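Local coordinates for protein gamma-glutamyl phosphate reductase (PDB 1O20) that probably catalyses the NADPH-dependent reduction of L-glutamyl 5-phosphate to glutamate semialdehyde, the second step from glutamate toward proline, at residues Val288-Arg292 and Val308-Val312; Ala252-Ile256 and Phe283-Ile287; His240-Ser246 and Glu352-Asn358; Asn258-Arg263 and Ala378-Phe382. All blocks are in the same frame, centred on the assembly; numbering follows the deposited sequence.

Contact 1 of 4, residues Val288-Arg292 and Val308-Val312; sequences VEELR and VPDVV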
loop_
_atom_site.group_PDB
_atom_site.type_symbol
_atom_site.label_atom_id
_atom_site.label_comp_id
_atom_site.label_asym_id
_atom_site.label_seq_id
_atom_site.Cartn_x
_atom_site.Cartn_y
_atom_site.Cartn_z
ATOM N N VAL A 288 10.502 -27.440 -7.705
ATOM C CA VAL A 288 10.630 -27.800 -6.298
ATOM C C VAL A 288 12.131 -27.785 -5.892
ATOM O O VAL A 288 12.482 -27.200 -4.872
ATOM C CB VAL A 288 9.933 -29.148 -5.968
ATOM C CG1 VAL A 288 10.226 -29.608 -4.526
ATOM C CG2 VAL A 288 8.462 -29.033 -6.144
ATOM N N GLU A 289 12.998 -28.351 -6.731
ATOM C CA GLU A 289 14.460 -28.317 -6.510
ATOM C C GLU A 289 14.947 -26.868 -6.363
ATOM O O GLU A 289 15.626 -26.542 -5.379
ATOM C CB GLU A 289 15.179 -29.078 -7.667
ATOM C CG GLU A 289 16.696 -28.942 -7.830
ATOM C CD GLU A 289 17.228 -29.751 -9.042
ATOM O OE1 GLU A 289 18.073 -30.662 -8.832
ATOM O OE2 GLU A 289 16.776 -29.500 -10.199
ATOM N N GLU A 290 14.523 -25.997 -7.288
ATOM C CA GLU A 290 14.968 -24.620 -7.288
ATOM C C GLU A 290 14.420 -23.825 -6.106
ATOM O O GLU A 290 15.128 -23.005 -5.509
ATOM C CB GLU A 290 14.640 -23.963 -8.619
ATOM C CG GLU A 290 15.233 -22.562 -8.816
ATOM C CD GLU A 290 16.734 -22.571 -9.100
ATOM O OE1 GLU A 290 17.291 -23.677 -9.281
ATOM O OE2 GLU A 290 17.335 -21.456 -9.130
ATOM N N LEU A 291 13.173 -24.067 -5.749
ATOM C CA LEU A 291 12.569 -23.438 -4.567
ATOM C C LEU A 291 13.364 -23.821 -3.304
ATOM O O LEU A 291 13.708 -22.977 -2.473
ATOM C CB LEU A 291 11.098 -23.852 -4.446
ATOM C CG LEU A 291 10.171 -23.107 -5.416
ATOM C CD1 LEU A 291 8.879 -23.826 -5.575
ATOM C CD2 LEU A 291 9.980 -21.646 -4.922
ATOM N N ARG A 292 13.694 -25.094 -3.207
ATOM C CA ARG A 292 14.494 -25.602 -2.072
ATOM C C ARG A 292 15.898 -25.020 -2.028
ATOM O O ARG A 292 16.395 -24.768 -0.960
ATOM C CB ARG A 292 14.534 -27.126 -2.055
ATOM C CG ARG A 292 13.182 -27.712 -1.618
ATOM C CD ARG A 292 13.016 -29.178 -1.859
ATOM N NE ARG A 292 11.761 -29.702 -1.304
ATOM C CZ ARG A 292 11.308 -30.921 -1.544
ATOM N NH1 ARG A 292 12.020 -31.727 -2.315
ATOM N NH2 ARG A 292 10.160 -31.356 -1.010
ATOM N N VAL A 308 6.469 -35.593 -6.629
ATOM C CA VAL A 308 7.623 -35.263 -5.784
ATOM C C VAL A 308 7.298 -35.708 -4.348
ATOM O O VAL A 308 6.699 -34.948 -3.570
ATOM C CB VAL A 308 7.976 -33.764 -5.799
ATOM C CG1 VAL A 308 9.305 -33.535 -5.103
ATOM C CG2 VAL A 308 8.078 -33.226 -7.235
ATOM N N PRO A 309 7.655 -36.950 -4.014
ATOM C CA PRO A 309 7.080 -37.659 -2.853
ATOM C C PRO A 309 7.469 -37.121 -1.492
ATOM O O PRO A 309 6.815 -37.423 -0.483
ATOM C CB PRO A 309 7.569 -39.097 -3.045
ATOM C CG PRO A 309 8.904 -38.930 -3.766
ATOM C CD PRO A 309 8.632 -37.779 -4.729
ATOM N N ASP A 310 8.493 -36.291 -1.433
ATOM C CA ASP A 310 8.831 -35.706 -0.146
ATOM C C ASP A 310 8.181 -34.356 0.192
ATOM O O ASP A 310 8.490 -33.803 1.249
ATOM C CB ASP A 310 10.353 -35.616 0.028
ATOM C CG ASP A 310 11.004 -34.722 -0.979
ATOM O OD1 ASP A 310 10.354 -34.389 -1.994
ATOM O OD2 ASP A 310 12.171 -34.295 -0.854
ATOM N N VAL A 311 7.339 -33.791 -0.678
ATOM C CA VAL A 311 6.737 -32.499 -0.306
ATOM C C VAL A 311 5.833 -32.680 0.910
ATOM O O VAL A 311 5.206 -33.728 1.111
ATOM C CB VAL A 311 5.982 -31.755 -1.437
ATOM C CG1 VAL A 311 6.884 -31.550 -2.651
ATOM C CG2 VAL A 311 4.702 -32.477 -1.826
ATOM N N VAL A 312 5.801 -31.654 1.741
ATOM C CA VAL A 312 4.853 -31.615 2.850
ATOM C C VAL A 312 3.415 -31.716 2.335
ATOM O O VAL A 312 3.044 -30.964 1.448
ATOM C CB VAL A 312 4.994 -30.318 3.668
ATOM C CG1 VAL A 312 3.903 -30.258 4.757
ATOM C CG2 VAL A 312 6.363 -30.250 4.291
HETATM O O HOH W 1 8.827 -30.102 1.177
#

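Contact 2 of 4, residues Ala252-Ile256 and Phe283-Ile287; sequences AVPVI and FLPVI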
loop_
_atom_site.group_PDB
_atom_site.type_symbol
_atom_site.label_atom_id
_atom_site.label_comp_id
_atom_site.label_asym_id
_atom_site.label_seq_id
_atom_site.Cartn_x
_atom_site.Cartn_y
_atom_site.Cartn_z
ATOM N N ALA A 252 10.091 -19.440 -16.832
ATOM C CA ALA A 252 9.101 -19.516 -15.751
ATOM C C ALA A 252 9.770 -19.605 -14.392
ATOM O O ALA A 252 9.310 -19.035 -13.399
ATOM C CB ALA A 252 8.227 -20.742 -15.949
ATOM N N VAL A 253 10.893 -20.320 -14.359
ATOM C CA VAL A 253 11.539 -20.624 -13.107
ATOM C C VAL A 253 11.987 -19.329 -12.386
ATOM O O VAL A 253 11.606 -19.121 -11.221
ATOM C CB VAL A 253 12.700 -21.633 -13.309
ATOM C CG1 VAL A 253 13.584 -21.670 -12.113
ATOM C CG2 VAL A 253 12.146 -23.024 -13.666
ATOM N N PRO A 254 12.785 -18.470 -13.030
ATOM C CA PRO A 254 13.157 -17.202 -12.384
ATOM C C PRO A 254 11.948 -16.346 -12.007
ATOM O O PRO A 254 12.014 -15.648 -11.027
ATOM C CB PRO A 254 14.018 -16.478 -13.446
ATOM C CG PRO A 254 14.406 -17.519 -14.423
ATOM C CD PRO A 254 13.440 -18.635 -14.330
ATOM N N VAL A 255 10.885 -16.344 -12.792
ATOM C CA VAL A 255 9.713 -15.536 -12.430
ATOM C C VAL A 255 9.143 -16.012 -11.088
ATOM O O VAL A 255 8.835 -15.218 -10.200
ATOM C CB VAL A 255 8.627 -15.598 -13.515
ATOM C CG1 VAL A 255 7.374 -14.932 -13.052
ATOM C CG2 VAL A 255 9.108 -14.987 -14.828
ATOM N N ILE A 256 9.020 -17.333 -10.949
ATOM C CA ILE A 256 8.474 -17.935 -9.759
ATOM C C ILE A 256 9.393 -17.679 -8.572
ATOM O O ILE A 256 8.928 -17.283 -7.520
ATOM C CB ILE A 256 8.237 -19.434 -9.963
ATOM C CG1 ILE A 256 7.130 -19.688 -10.988
ATOM C CG2 ILE A 256 7.816 -20.057 -8.669
ATOM C CD1 ILE A 256 7.163 -21.048 -11.569
ATOM N N PHE A 283 7.938 -30.560 -14.837
ATOM C CA PHE A 283 8.237 -29.241 -14.293
ATOM C C PHE A 283 8.331 -29.287 -12.769
ATOM O O PHE A 283 9.203 -28.637 -12.197
ATOM C CB PHE A 283 7.161 -28.205 -14.733
ATOM C CG PHE A 283 7.473 -26.795 -14.301
ATOM C CD1 PHE A 283 8.599 -26.165 -14.767
ATOM C CD2 PHE A 283 6.676 -26.127 -13.373
ATOM C CE1 PHE A 283 8.937 -24.910 -14.334
ATOM C CE2 PHE A 283 7.027 -24.881 -12.923
ATOM C CZ PHE A 283 8.161 -24.268 -13.413
ATOM N N LEU A 284 7.482 -30.079 -12.104
ATOM C CA LEU A 284 7.472 -30.055 -10.624
ATOM C C LEU A 284 8.816 -30.415 -10.007
ATOM O O LEU A 284 9.240 -29.739 -9.055
ATOM C CB LEU A 284 6.369 -30.895 -10.004
ATOM C CG LEU A 284 4.960 -30.305 -10.140
ATOM C CD1 LEU A 284 3.940 -31.320 -9.705
ATOM C CD2 LEU A 284 4.802 -29.013 -9.338
ATOM N N PRO A 285 9.488 -31.456 -10.506
ATOM C CA PRO A 285 10.811 -31.793 -9.934
ATOM C C PRO A 285 11.797 -30.646 -10.053
ATOM O O PRO A 285 12.581 -30.419 -9.137
ATOM C CB PRO A 285 11.238 -33.067 -10.710
ATOM C CG PRO A 285 9.969 -33.659 -11.146
ATOM C CD PRO A 285 9.043 -32.473 -11.479
ATOM N N VAL A 286 11.703 -29.903 -11.147
ATOM C CA VAL A 286 12.595 -28.772 -11.382
ATOM C C VAL A 286 12.310 -27.595 -10.470
ATOM O O VAL A 286 13.213 -27.106 -9.818
ATOM C CB VAL A 286 12.567 -28.346 -12.845
ATOM C CG1 VAL A 286 13.482 -27.109 -13.065
ATOM C CG2 VAL A 286 13.049 -29.505 -13.707
ATOM N N ILE A 287 11.053 -27.157 -10.414
ATOM C CA ILE A 287 10.718 -25.981 -9.637
ATOM C C ILE A 287 10.841 -26.241 -8.143
ATOM O O ILE A 287 11.250 -25.357 -7.407
ATOM C CB ILE A 287 9.315 -25.411 -10.031
ATOM C CG1 ILE A 287 9.105 -24.031 -9.405
ATOM C CG2 ILE A 287 8.204 -26.355 -9.642
ATOM C CD1 ILE A 287 10.119 -22.963 -9.897
#

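Contact 3 of 4, residues His240-Ser246 and Glu352-Asn358; sequences HIFVDES and ESILTEN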
loop_
_atom_site.group_PDB
_atom_site.type_symbol
_atom_site.label_atom_id
_atom_site.label_comp_id
_atom_site.label_asym_id
_atom_site.label_seq_id
_atom_site.Cartn_x
_atom_site.Cartn_y
_atom_site.Cartn_z
ATOM N N HIS A 240 -1.365 -16.001 -6.368
ATOM C CA HIS A 240 -1.144 -17.247 -7.129
ATOM C C HIS A 240 -0.394 -16.970 -8.397
ATOM O O HIS A 240 -0.558 -15.920 -9.009
ATOM C CB HIS A 240 -2.442 -17.933 -7.545
ATOM C CG HIS A 240 -3.355 -18.236 -6.419
ATOM N ND1 HIS A 240 -3.955 -17.257 -5.671
ATOM C CD2 HIS A 240 -3.800 -19.419 -5.926
ATOM C CE1 HIS A 240 -4.672 -17.819 -4.719
ATOM N NE2 HIS A 240 -4.619 -19.132 -4.870
ATOM N N ILE A 241 0.447 -17.916 -8.782
ATOM C CA ILE A 241 1.016 -17.999 -10.109
ATOM C C ILE A 241 0.553 -19.324 -10.709
ATOM O O ILE A 241 0.741 -20.384 -10.094
ATOM C CB ILE A 241 2.566 -17.963 -10.042
ATOM C CG1 ILE A 241 3.053 -16.617 -9.474
ATOM C CG2 ILE A 241 3.158 -18.215 -11.402
ATOM C CD1 ILE A 241 4.544 -16.624 -9.216
ATOM N N PHE A 242 -0.022 -19.270 -11.908
ATOM C CA PHE A 242 -0.416 -20.458 -12.661
ATOM C C PHE A 242 0.524 -20.676 -13.837
ATOM O O PHE A 242 0.670 -19.806 -14.682
ATOM C CB PHE A 242 -1.846 -20.292 -13.196
ATOM C CG PHE A 242 -2.244 -21.328 -14.231
ATOM C CD1 PHE A 242 -2.096 -22.666 -13.974
ATOM C CD2 PHE A 242 -2.786 -20.948 -15.445
ATOM C CE1 PHE A 242 -2.474 -23.623 -14.928
ATOM C CE2 PHE A 242 -3.158 -21.883 -16.401
ATOM C CZ PHE A 242 -3.016 -23.204 -16.142
ATOM N N VAL A 243 1.179 -21.829 -13.868
ATOM C CA VAL A 243 2.043 -22.224 -14.943
ATOM C C VAL A 243 1.236 -23.098 -15.904
ATOM O O VAL A 243 0.910 -24.226 -15.617
ATOM C CB VAL A 243 3.282 -23.005 -14.427
ATOM C CG1 VAL A 243 4.268 -23.211 -15.573
ATOM C CG2 VAL A 243 4.003 -22.226 -13.235
ATOM N N ASP A 244 0.913 -22.535 -17.044
ATOM C CA ASP A 244 0.098 -23.193 -18.061
ATOM C C ASP A 244 0.976 -24.145 -18.873
ATOM O O ASP A 244 2.196 -24.071 -18.853
ATOM C CB ASP A 244 -0.492 -22.110 -18.960
ATOM C CG ASP A 244 -1.728 -22.543 -19.782
ATOM O OD1 ASP A 244 -2.399 -23.587 -19.541
ATOM O OD2 ASP A 244 -2.128 -21.780 -20.713
ATOM N N GLU A 245 0.298 -25.025 -19.607
ATOM C CA GLU A 245 0.910 -26.030 -20.443
ATOM C C GLU A 245 1.967 -25.537 -21.383
ATOM O O GLU A 245 3.019 -26.151 -21.479
ATOM C CB GLU A 245 -0.177 -26.717 -21.283
ATOM C CG GLU A 245 0.343 -27.942 -22.027
ATOM C CD GLU A 245 -0.667 -28.497 -23.015
ATOM O OE1 GLU A 245 -1.786 -27.935 -23.140
ATOM O OE2 GLU A 245 -0.304 -29.522 -23.631
ATOM N N SER A 246 1.709 -24.443 -22.067
ATOM C CA SER A 246 2.658 -23.892 -23.067
ATOM C C SER A 246 3.647 -22.881 -22.546
ATOM O O SER A 246 4.394 -22.308 -23.323
ATOM C CB SER A 246 1.888 -23.250 -24.228
ATOM O OG SER A 246 1.135 -22.090 -23.803
ATOM N N GLU A 352 -2.272 -11.750 -9.064
ATOM C CA GLU A 352 -2.418 -13.081 -9.665
ATOM C C GLU A 352 -1.715 -13.090 -11.016
ATOM O O GLU A 352 -1.817 -12.123 -11.772
ATOM C CB GLU A 352 -3.910 -13.437 -9.831
ATOM C CG GLU A 352 -4.761 -13.229 -8.594
ATOM C CD GLU A 352 -4.427 -14.152 -7.418
ATOM O OE1 GLU A 352 -3.597 -15.065 -7.589
ATOM O OE2 GLU A 352 -4.978 -13.940 -6.311
ATOM N N SER A 353 -1.036 -14.188 -11.328
ATOM C CA SER A 353 -0.237 -14.307 -12.538
ATOM C C SER A 353 -0.431 -15.619 -13.305
ATOM O O SER A 353 -0.574 -16.710 -12.711
ATOM C CB SER A 353 1.228 -14.156 -12.206
ATOM O OG SER A 353 2.003 -14.178 -13.413
ATOM N N ILE A 354 -0.426 -15.506 -14.626
ATOM C CA ILE A 354 -0.390 -16.676 -15.480
ATOM C C ILE A 354 0.868 -16.666 -16.277
ATOM O O ILE A 354 1.199 -15.685 -16.896
ATOM C CB ILE A 354 -1.629 -16.789 -16.414
ATOM C CG1 ILE A 354 -1.509 -18.025 -17.335
ATOM C CG2 ILE A 354 -1.814 -15.561 -17.273
ATOM C CD1 ILE A 354 -2.852 -18.382 -18.030
ATOM N N LEU A 355 1.534 -17.800 -16.303
ATOM C CA LEU A 355 2.676 -17.985 -17.164
ATOM C C LEU A 355 2.216 -18.883 -18.314
ATOM O O LEU A 355 1.865 -20.036 -18.108
ATOM C CB LEU A 355 3.855 -18.601 -16.384
ATOM C CG LEU A 355 4.222 -17.910 -15.065
ATOM C CD1 LEU A 355 5.494 -18.549 -14.457
ATOM C CD2 LEU A 355 4.381 -16.378 -15.168
ATOM N N THR A 356 2.253 -18.352 -19.533
ATOM C CA THR A 356 1.747 -19.092 -20.708
ATOM C C THR A 356 2.265 -18.515 -22.028
ATOM O O THR A 356 2.722 -17.385 -22.078
ATOM C CB THR A 356 0.188 -19.137 -20.672
ATOM O OG1 THR A 356 -0.355 -20.002 -21.693
ATOM C CG2 THR A 356 -0.423 -17.764 -20.907
ATOM N N GLU A 357 2.224 -19.341 -23.074
ATOM C CA GLU A 357 2.399 -18.864 -24.439
ATOM C C GLU A 357 1.123 -18.908 -25.267
ATOM O O GLU A 357 1.150 -18.732 -26.496
ATOM C CB GLU A 357 3.510 -19.671 -25.090
ATOM C CG GLU A 357 4.865 -19.325 -24.493
ATOM C CD GLU A 357 5.264 -17.862 -24.755
ATOM O OE1 GLU A 357 5.184 -17.390 -25.943
ATOM O OE2 GLU A 357 5.640 -17.168 -23.770
ATOM N N ASN A 358 -0.005 -19.161 -24.621
ATOM C CA ASN A 358 -1.244 -19.326 -25.311
ATOM C C ASN A 358 -2.089 -18.050 -25.213
ATOM O O ASN A 358 -2.498 -17.666 -24.135
ATOM C CB ASN A 358 -1.995 -20.532 -24.737
ATOM C CG ASN A 358 -3.239 -20.855 -25.490
ATOM O OD1 ASN A 358 -4.215 -20.108 -25.450
ATOM N ND2 ASN A 358 -3.206 -21.952 -26.231
#

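Contact 4 of 4, residues Asn258-Arg263 and Ala378-Phe382; sequences NAKTQR and ASTRF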
loop_
_atom_site.group_PDB
_atom_site.type_symbol
_atom_site.label_atom_id
_atom_site.label_comp_id
_atom_site.label_asym_id
_atom_site.label_seq_id
_atom_site.Cartn_x
_atom_site.Cartn_y
_atom_site.Cartn_z
ATOM N N ASN A 258 11.598 -15.239 -8.241
ATOM C CA ASN A 258 11.549 -13.817 -7.973
ATOM C C ASN A 258 10.326 -13.520 -7.124
ATOM O O ASN A 258 10.428 -12.835 -6.107
ATOM C CB ASN A 258 11.532 -13.038 -9.293
ATOM C CG ASN A 258 11.455 -11.545 -9.094
ATOM O OD1 ASN A 258 10.433 -10.904 -9.412
ATOM N ND2 ASN A 258 12.510 -10.977 -8.545
ATOM N N ALA A 259 9.181 -14.079 -7.532
ATOM C CA ALA A 259 7.920 -13.770 -6.893
ATOM C C ALA A 259 7.869 -14.263 -5.438
ATOM O O ALA A 259 7.255 -13.622 -4.601
ATOM C CB ALA A 259 6.744 -14.348 -7.694
ATOM N N LYS A 260 8.521 -15.394 -5.187
ATOM C CA LYS A 260 8.532 -16.044 -3.891
ATOM C C LYS A 260 9.647 -15.559 -2.974
ATOM O O LYS A 260 9.399 -15.305 -1.790
ATOM C CB LYS A 260 8.595 -17.552 -4.055
ATOM C CG LYS A 260 8.598 -18.386 -2.738
ATOM C CD LYS A 260 7.248 -18.444 -1.986
ATOM C CE LYS A 260 7.088 -17.327 -0.949
ATOM N NZ LYS A 260 5.740 -17.396 -0.276
ATOM N N THR A 261 10.867 -15.410 -3.503
ATOM C CA THR A 261 12.047 -15.262 -2.643
ATOM C C THR A 261 12.647 -13.877 -2.622
ATOM O O THR A 261 13.548 -13.639 -1.830
ATOM C CB THR A 261 13.184 -16.246 -3.057
ATOM O OG1 THR A 261 13.752 -15.834 -4.319
ATOM C CG2 THR A 261 12.617 -17.663 -3.287
ATOM N N GLN A 262 12.221 -12.964 -3.475
ATOM C CA GLN A 262 12.900 -11.676 -3.498
ATOM C C GLN A 262 12.617 -10.925 -2.169
ATOM O O GLN A 262 13.526 -10.354 -1.579
ATOM C CB GLN A 262 12.507 -10.808 -4.719
ATOM C CG GLN A 262 13.314 -9.491 -4.785
ATOM C CD GLN A 262 13.055 -8.668 -6.048
ATOM O OE1 GLN A 262 11.919 -8.260 -6.327
ATOM N NE2 GLN A 262 14.108 -8.426 -6.806
ATOM N N ARG A 263 11.360 -10.947 -1.732
ATOM C CA ARG A 263 10.912 -10.309 -0.497
ATOM C C ARG A 263 9.742 -11.110 0.067
ATOM O O ARG A 263 8.603 -10.682 -0.024
ATOM C CB ARG A 263 10.431 -8.874 -0.764
ATOM C CG ARG A 263 11.541 -7.892 -1.019
ATOM C CD ARG A 263 12.289 -7.482 0.257
ATOM N NE ARG A 263 13.273 -6.445 -0.026
ATOM C CZ ARG A 263 14.429 -6.648 -0.636
ATOM N NH1 ARG A 263 14.766 -7.871 -1.051
ATOM N NH2 ARG A 263 15.263 -5.623 -0.840
ATOM N N ALA A 378 4.827 -12.527 -15.935
ATOM C CA ALA A 378 5.482 -11.522 -15.092
ATOM C C ALA A 378 5.296 -11.833 -13.611
ATOM O O ALA A 378 4.315 -12.419 -13.207
ATOM C CB ALA A 378 4.910 -10.140 -15.452
ATOM N N SER A 379 6.277 -11.442 -12.817
ATOM C CA SER A 379 6.292 -11.627 -11.385
ATOM C C SER A 379 5.222 -10.781 -10.718
ATOM O O SER A 379 4.935 -9.648 -11.167
ATOM C CB SER A 379 7.661 -11.241 -10.839
ATOM O OG SER A 379 7.756 -11.434 -9.442
ATOM N N THR A 380 4.665 -11.294 -9.617
ATOM C CA THR A 380 3.709 -10.524 -8.793
ATOM C C THR A 380 4.410 -9.423 -7.948
ATOM O O THR A 380 3.745 -8.593 -7.336
ATOM C CB THR A 380 2.924 -11.453 -7.848
ATOM O OG1 THR A 380 3.813 -12.284 -7.123
ATOM C CG2 THR A 380 2.025 -12.443 -8.589
ATOM N N ARG A 381 5.743 -9.453 -7.897
ATOM C CA ARG A 381 6.535 -8.442 -7.211
ATOM C C ARG A 381 6.351 -7.049 -7.758
ATOM O O ARG A 381 6.765 -6.068 -7.134
ATOM C CB ARG A 381 8.017 -8.789 -7.315
ATOM C CG ARG A 381 8.447 -9.934 -6.419
ATOM C CD ARG A 381 8.621 -9.520 -4.970
ATOM N NE ARG A 381 9.617 -8.479 -4.824
ATOM C CZ ARG A 381 9.516 -7.409 -4.032
ATOM N NH1 ARG A 381 8.453 -7.212 -3.265
ATOM N NH2 ARG A 381 10.506 -6.523 -4.015
ATOM N N PHE A 382 5.788 -6.936 -8.940
ATOM C CA PHE A 382 5.650 -5.643 -9.546
ATOM C C PHE A 382 4.511 -4.848 -8.942
ATOM O O PHE A 382 4.404 -3.673 -9.246
ATOM C CB PHE A 382 5.446 -5.769 -11.050
ATOM C CG PHE A 382 6.676 -6.230 -11.801
ATOM C CD1 PHE A 382 7.853 -5.509 -11.754
ATOM C CD2 PHE A 382 6.633 -7.370 -12.592
ATOM C CE1 PHE A 382 8.978 -5.939 -12.469
ATOM C CE2 PHE A 382 7.710 -7.786 -13.278
ATOM C CZ PHE A 382 8.913 -7.076 -13.215
#

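Contact 1 of 4, residues Val288-Arg292 and Val308-Val312
Start at V288, on the helix 277-293. Its side chain faces the loop that follows helix 302-307, and CG1 of V288 lies 4.1 Å from CG1 of V308 and 4.3 Å from CG1 of V311. These two valines end a type I beta turn, closed by V311 N donating to V308 O at 3.2 Å; V288 and V311 also rest on V298 of strand 297-300. One helical turn further on, R292 reaches across with an extended side chain. R292 NH1 forms a salt bridge to D310 OD2 at 3.0 Å, and weak hydrogen bonds run from R292 NH1 and NH2 to D310 OD1, each 3.2 Å long. R292 NH2 also gives a hydrogen bond to water 1 at 2.9 Å, which accepts a weak one from V312 N at 3.4 Å. At this edge of the seven-stranded domain of the aldehyde dehydrogenase fold, where the turn leads into strand 312-313, the chemistry implies a small apolar valine cluster sealed by a more exposed R292-D310 salt bridge.

Contact 2 of 4, residues Ala252-Ile256 and Phe283-Ile287
F283 comes first on the helix segment 283-287, and its ring fills the gap to helix 249-261. CD1 of I256 meets the ring edge at F283 CZ, 3.8 Å away; V253 CG2 comes to 3.8 Å from F283 CE1, and A252 CB to 4.3 Å from F283 CZ. P285, which kinks this helix as P254 kinks the other, is out of reach of the partner segment. V286 adds one outer contact, its CG1 4.3 Å from V253 CG2. Last comes I287, whose CD1 sits 3.9 Å from I256 CD1 and 4.2 Å from V253 CA. The segment axes approach to 11.4 Å and cross at -48°, a wide spacing bridged by large side chains. Both helices lie on one face of the seven-stranded parallel sheet, in the domain that is the catalytic one in the aldehyde dehydrogenase fold: I256 and F283 touch V243, while I256 and I287 touch L273. Part aliphatic against ring, part aliphatic on aliphatic, the two segments cohere by shape and burial of apolar surface rather than by polar bonds.

Contact 3 of 4, residues His240-Ser246 and Glu352-Asn358
Apolar packing occupies both faces of this pair of neighbouring parallel strands inside the sheet. F242 and I354 share one face, with I354 CD1 at the edge of the phenyl ring, 3.6 Å from F242 CD2; helix 336-346 covers F242 there. On the other face L355 CG lies 3.8 Å from I241 CG2, and L355 CD1 lies 4.2 Å from V243 CG2, under helix 249-261. Between the faces runs the ladder: S353 N to H240 O (2.9 Å), F242 N to S353 O (2.7 Å), L355 N to F242 O (2.7 Å) and D244 N to L355 O (2.9 Å). At the start of the pair E352 OE1 accepts from H240 N at 2.7 Å and from H240 ND1 at 2.9 Å, while its OE2 bonds S347. Past the strands T356 OG1 donates to D244 OD2 at 2.7 Å and, in an ST turn, accepts from N358 N at 3.1 Å; S246 OG accepts from E357 N at 3.0 Å. N358 then N-caps helix 359-368 through N361. Side chains thus prolong the pairing beyond the regular ladder at both ends, joining strands that are more than a hundred residues apart in sequence.

Contact 4 of 4, residues Asn258-Arg263 and Ala378-Phe382
One hydroxyl does two jobs here: S379 OG donates to N258 OD1 at 2.7 Å while accepting from R381 N at 3.2 Å, an ST turn that shapes its own loop. Close by, A259 brings its CB to 3.5 Å from S379 OG and to 3.6 Å from T380 OG1, a hydroxyl that is hydrogen-bonded to N268 O. The small alanine lets the loop come near the helix backbone, with 5.2 Å between the CA atoms of A259 and S379. Helix 249-261 is the connecting helix of a beta-alpha-beta crossover between strands 239-243 and 270-276 in the seven-stranded parallel sheet of the ALDH-like fold, and the loop 378-382 leaves edge strand 373-376 to pass the last turn of that helix. R381 follows the helix end with a bent side chain, its CG 3.5 Å from N258 O and 3.9 Å from A259 CA. Its guanidinium presents an edge to Q262: R381 NE donates to Q262 OE1 at 2.8 Å, and R381 NH2 makes a weak hydrogen bond to the same oxygen at 3.2 Å. R381 NH1 goes to N268 OD1. Over one guanidinium face lies R263, its CG 3.5 Å from R381 NH2, while R263 NH1 turns back to bond Q262 O at 2.8 Å.

All four contacts belong to the domain built on the seven-stranded parallel sheet. Contact 3 pairs two of its inner strands, and contact 2, its centre about 12 Å away, packs helices on one face: I256 packs on V243 and L355, and A252 on L355. Helix 249-261 serves contacts 2 and 4, helix 277-293 contacts 1 and 2, so the series runs outward to contact 1 by edge strand 312-313, about 20 Å between centres from contact 3. Along the chain contacts 2 and 1 follow in series inside the loop closed by contact 3, whereas contact 4 crosses contacts 2 and 3. Pieces over a hundred residues apart thus close one alpha/beta domain, corresponding to the catalytic domain of the aldehyde dehydrogenase fold.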